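Amino acid amide racemase (Ochrobactrum anthropi, PDB 6GIO) binds pyridoxal-5'-phosphate covalently, as a two-subunit enzyme of the class-III aminotransferase family. Local coordinates at residues Leu45-Ser50 / Leu396-Pro401; Ala51-Leu56 / Phe265-Gly270. All coordinates share one frame; numbering follows the deposited sequence.

Contact 1 (Leu45-Ser50 / Leu396-Pro401)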
# COMPACT_ATOMS: atom_id res chain seq x y z
N LEU C 45 -11.65 -10.51 -23.70
CA LEU C 45 -10.67 -9.52 -24.13
C LEU C 45 -10.60 -8.38 -23.10
O LEU C 45 -11.60 -7.77 -22.78
CB LEU C 45 -11.01 -8.99 -25.53
CG LEU C 45 -10.06 -7.89 -26.05
CD1 LEU C 45 -8.60 -8.33 -26.09
CD2 LEU C 45 -10.47 -7.39 -27.43
N ASP C 46 -9.40 -8.09 -22.58
CA ASP C 46 -9.30 -7.11 -21.53
C ASP C 46 -8.98 -5.74 -22.08
O ASP C 46 -7.83 -5.42 -22.34
CB ASP C 46 -8.29 -7.49 -20.44
CG ASP C 46 -8.35 -6.50 -19.23
OD1 ASP C 46 -9.47 -6.00 -18.95
OD2 ASP C 46 -7.29 -6.24 -18.58
N LEU C 47 -10.01 -4.91 -22.15
CA LEU C 47 -9.83 -3.49 -22.50
C LEU C 47 -9.69 -2.59 -21.27
O LEU C 47 -9.41 -1.40 -21.39
CB LEU C 47 -11.00 -3.06 -23.34
CG LEU C 47 -11.26 -3.93 -24.57
CD1 LEU C 47 -12.58 -3.54 -25.23
CD2 LEU C 47 -10.10 -3.82 -25.54
N SER C 48 -9.86 -3.17 -20.09
CA SER C 48 -9.66 -2.47 -18.83
C SER C 48 -8.23 -2.37 -18.33
O SER C 48 -7.94 -1.47 -17.55
CB SER C 48 -10.54 -3.09 -17.74
OG SER C 48 -9.96 -4.24 -17.18
N GLY C 49 -7.35 -3.30 -18.74
CA GLY C 49 -6.02 -3.44 -18.15
C GLY C 49 -6.02 -3.51 -16.62
O GLY C 49 -5.05 -3.06 -15.96
N SER C 50 -7.09 -4.10 -16.06
CA SER C 50 -7.35 -4.10 -14.62
C SER C 50 -7.20 -2.66 -14.05
O SER C 50 -6.76 -2.49 -12.91
CB SER C 50 -6.47 -5.13 -13.88
OG SER C 50 -6.89 -6.47 -14.11
N LEU C 396 -17.17 5.77 -21.06
CA LEU C 396 -16.58 4.47 -21.18
C LEU C 396 -15.08 4.66 -21.16
O LEU C 396 -14.56 5.53 -21.86
CB LEU C 396 -17.00 3.78 -22.48
CG LEU C 396 -18.50 3.59 -22.73
CD1 LEU C 396 -18.68 2.84 -24.02
CD2 LEU C 396 -19.18 2.92 -21.57
N GLU C 397 -14.40 3.85 -20.35
CA GLU C 397 -12.94 3.87 -20.23
C GLU C 397 -12.30 2.65 -20.91
O GLU C 397 -12.72 1.49 -20.67
CB GLU C 397 -12.53 3.88 -18.74
CG GLU C 397 -11.04 3.67 -18.56
CD GLU C 397 -10.56 3.95 -17.15
OE1 GLU C 397 -10.33 3.01 -16.37
OE2 GLU C 397 -10.38 5.12 -16.82
N PHE C 398 -11.30 2.92 -21.74
CA PHE C 398 -10.50 1.87 -22.41
C PHE C 398 -9.04 2.11 -22.09
O PHE C 398 -8.42 3.10 -22.54
CB PHE C 398 -10.75 1.85 -23.92
CG PHE C 398 -12.19 1.59 -24.29
CD1 PHE C 398 -12.74 0.34 -24.14
CD2 PHE C 398 -13.00 2.60 -24.71
CE1 PHE C 398 -14.09 0.09 -24.42
CE2 PHE C 398 -14.34 2.37 -25.01
CZ PHE C 398 -14.90 1.11 -24.87
N MET C 399 -8.50 1.21 -21.26
CA MET C 399 -7.11 1.26 -20.80
C MET C 399 -6.50 -0.10 -21.05
O MET C 399 -6.06 -0.75 -20.12
CB MET C 399 -7.10 1.56 -19.29
CG MET C 399 -7.57 2.98 -18.98
SD MET C 399 -6.28 4.20 -19.32
CE MET C 399 -5.10 3.84 -18.04
N PRO C 400 -6.52 -0.57 -22.30
CA PRO C 400 -6.07 -1.95 -22.49
C PRO C 400 -4.56 -2.10 -22.28
O PRO C 400 -3.82 -1.10 -22.34
CB PRO C 400 -6.44 -2.24 -23.96
CG PRO C 400 -6.49 -0.90 -24.64
CD PRO C 400 -6.91 0.08 -23.58
N PRO C 401 -4.09 -3.36 -22.11
CA PRO C 401 -2.65 -3.61 -22.13
C PRO C 401 -1.99 -3.00 -23.38
O PRO C 401 -2.61 -2.95 -24.47
CB PRO C 401 -2.57 -5.12 -22.16
CG PRO C 401 -3.85 -5.58 -21.55
CD PRO C 401 -4.86 -4.61 -22.07
O HOH W 1 -9.62 0.73 -17.20

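Contact 2 (Ala51-Leu56 / Phe265-Gly270). With PLP (pyridoxal-5'-phosphate), chain G.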
# COMPACT_ATOMS: atom_id res chain seq x y z
N ALA C 51 -7.60 -1.67 -14.84
CA ALA C 51 -7.53 -0.24 -14.53
C ALA C 51 -6.18 0.44 -14.81
O ALA C 51 -6.04 1.66 -14.59
CB ALA C 51 -7.97 0.03 -13.08
N GLY C 52 -5.21 -0.31 -15.30
CA GLY C 52 -3.90 0.24 -15.62
C GLY C 52 -2.71 -0.66 -15.25
O GLY C 52 -1.71 -0.66 -15.94
N PRO C 53 -2.84 -1.42 -14.16
CA PRO C 53 -1.72 -2.25 -13.75
C PRO C 53 -1.23 -3.21 -14.83
O PRO C 53 -0.03 -3.33 -15.02
CB PRO C 53 -2.29 -2.99 -12.54
CG PRO C 53 -3.21 -1.99 -11.92
CD PRO C 53 -3.87 -1.35 -13.11
N ALA C 54 -2.13 -3.88 -15.55
CA ALA C 54 -1.72 -4.87 -16.55
C ALA C 54 -1.19 -4.26 -17.84
O ALA C 54 -1.73 -4.51 -18.90
CB ALA C 54 -2.88 -5.85 -16.82
N ALA C 55 -0.07 -3.52 -17.78
CA ALA C 55 0.47 -2.79 -18.92
C ALA C 55 0.94 -3.73 -20.04
O ALA C 55 0.82 -3.39 -21.24
CB ALA C 55 1.63 -1.89 -18.48
N LEU C 56 1.49 -4.88 -19.65
CA LEU C 56 1.96 -5.90 -20.60
C LEU C 56 1.02 -7.10 -20.62
O LEU C 56 1.40 -8.17 -21.11
CB LEU C 56 3.36 -6.38 -20.22
CG LEU C 56 4.39 -5.25 -20.12
CD1 LEU C 56 5.78 -5.82 -19.83
CD2 LEU C 56 4.41 -4.41 -21.37
N PHE C 265 4.37 7.84 -9.77
CA PHE C 265 4.08 6.72 -10.63
C PHE C 265 3.31 5.63 -9.90
O PHE C 265 3.41 5.50 -8.68
CB PHE C 265 5.37 6.10 -11.15
CG PHE C 265 6.23 7.03 -11.98
CD1 PHE C 265 6.03 7.15 -13.33
CD2 PHE C 265 7.32 7.67 -11.41
CE1 PHE C 265 6.84 7.95 -14.09
CE2 PHE C 265 8.18 8.46 -12.18
CZ PHE C 265 7.92 8.61 -13.51
N GLY C 266 2.56 4.84 -10.66
CA GLY C 266 1.88 3.69 -10.07
C GLY C 266 1.23 2.81 -11.08
O GLY C 266 1.64 2.74 -12.23
N LYS C 267 0.19 2.12 -10.63
CA LYS C 267 -0.58 1.24 -11.49
C LYS C 267 0.34 0.38 -12.39
O LYS C 267 0.99 -0.56 -11.91
CB LYS C 267 -1.62 2.05 -12.26
CG LYS C 267 -2.89 2.35 -11.47
CD LYS C 267 -3.94 3.14 -12.28
CE LYS C 267 -5.28 3.32 -11.55
NZ LYS C 267 -5.33 4.38 -10.52
N GLY C 268 0.41 0.71 -13.68
CA GLY C 268 1.14 -0.08 -14.66
C GLY C 268 2.63 -0.25 -14.39
O GLY C 268 3.22 -1.15 -14.96
N LEU C 269 3.23 0.59 -13.55
CA LEU C 269 4.65 0.44 -13.17
C LEU C 269 4.96 -0.95 -12.68
O LEU C 269 6.03 -1.48 -12.98
CB LEU C 269 5.09 1.47 -12.14
CG LEU C 269 6.55 1.41 -11.69
CD1 LEU C 269 7.53 1.66 -12.82
CD2 LEU C 269 6.74 2.42 -10.59
N GLY C 270 4.01 -1.56 -11.98
CA GLY C 270 4.20 -2.86 -11.38
C GLY C 270 3.84 -4.05 -12.27
O GLY C 270 4.12 -5.20 -11.90
N1 PLP G . -3.61 8.96 -8.96
C2 PLP G . -4.21 8.73 -10.15
C2A PLP G . -4.18 9.72 -11.28
C3 PLP G . -4.96 7.46 -10.39
O3 PLP G . -5.55 7.25 -11.57
C4 PLP G . -5.01 6.43 -9.34
C4A PLP G . -5.74 5.15 -9.58
C5 PLP G . -4.29 6.79 -8.07
C6 PLP G . -3.64 8.04 -7.96
C5A PLP G . -4.33 5.83 -6.89
O4P PLP G . -3.87 4.50 -7.17
P PLP G . -4.29 3.26 -6.26
O1P PLP G . -3.23 2.26 -6.58
O2P PLP G . -5.68 2.83 -6.71
O3P PLP G . -4.20 3.76 -4.82

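Contact 1 (Leu45-Ser50 / Leu396-Pro401)
Leu47 gives up the most surface here, and its carbonyl takes the one hydrogen bond between the segments, from Met399 N to Leu47 O at 2.8 Å; the donor stands nearly on the line of the C=O, but the bond is bent at hydrogen (138°). Its side chain lies beside that of Phe398, both pointing the same way. Leu47 CB reaches the ring edge at Phe398 CD1 (3.9 Å), in the ring plane, and Leu47 CD1 sits 4.0 Å from Phe398 CE1. Met399 adds mainly backbone: Met399 O lies 3.3 Å from Gly49 CA, a CA-H...O contact, while its chain, bent at chi2 and chi3, turns away. Pro401 CD presses on Asp46 O (3.1 Å), a buried carbonyl with no hydrogen-bonding partner. The Asp46 carboxylate shapes the turn: OD1 accepts Ser48 N from above the carboxylate plane, closing an Asx turn, and also takes Ser48 OG on its syn lone pair. A water bridges Ser48 O and Glu397 OE1, which also forms a salt bridge with Lys241. The segments leave strands 43-46 and 395-398, which flank strand 384-389; Phe386 of that middle strand meets the Phe398 ring, and helix 406-424 packs on Leu47 and Phe398 through Ala412 and Val416.

Contact 2 (Ala51-Leu56 / Phe265-Gly270)
Pro53 and Lys267 make the apolar part of the contact, their side chains crossing obliquely with Pro53 CD 4.2 Å from Lys267 CG. The backbones come close where Gly268, without a side chain, brings its CA within 3.7 Å of Pro53 CA. Ala55 CB lies 3.9 Å from a polar atom, Gly268 O, a van der Waals approach. No conventional hydrogen bond joins the segments; in its place Gly268 CA directs a nearly straight CA-H...O contact at Pro53 O (3.5 Å, 166° at hydrogen). Polar bonds run within each segment instead: Ala55 N to Pro53 O, about the inverse gamma turn centred on Ala54, and Leu269 N to Gly266 O in the turn entering the 3-10 segment 268-270. The Lys267 chain also passes Ala51 O, which lies 3.5 Å from Lys267 CD and accepts a hydrogen bond from Lys241. It is extended as far as CE and bends at the CD-CE bond (chi4 79°), which places NZ; Lys267 NZ is bonded covalently to C4A of pyridoxal-5'-phosphate, 1.3 Å away. Ser113 and Gly112 of the same chain and Thr295 of the second subunit hydrogen-bond pyridoxal-5'-phosphate. The bond length is consistent with the Schiff base (internal aldimine) familiar in this family, its lysine stem running past the Pro53 ring and one carbonyl oxygen, Ala51 O.

Both contacts are buried, their centres about 11 Å apart, and residues 45-56 run unbroken from contact 1 into contact 2. Contact 1 joins the ends of two strands in one mixed sheet and relies on a backbone bond, a carboxylate-centred turn and a water. Contact 2, nearer the centre of the chain, brings a loop against the one following strand 262-265 of the other sheet; it lacks cross-segment hydrogen bonds but holds the covalent link to pyridoxal-5'-phosphate. A probable hydrogen bond from Ala54 N to Gly49 O (3.1 Å) and packing of Pro401 on Ala54 connect them. Lys241 of the pyridoxal-5'-phosphate pocket meets Glu397 in one and Ala51 in the other, and the second subunit touches both.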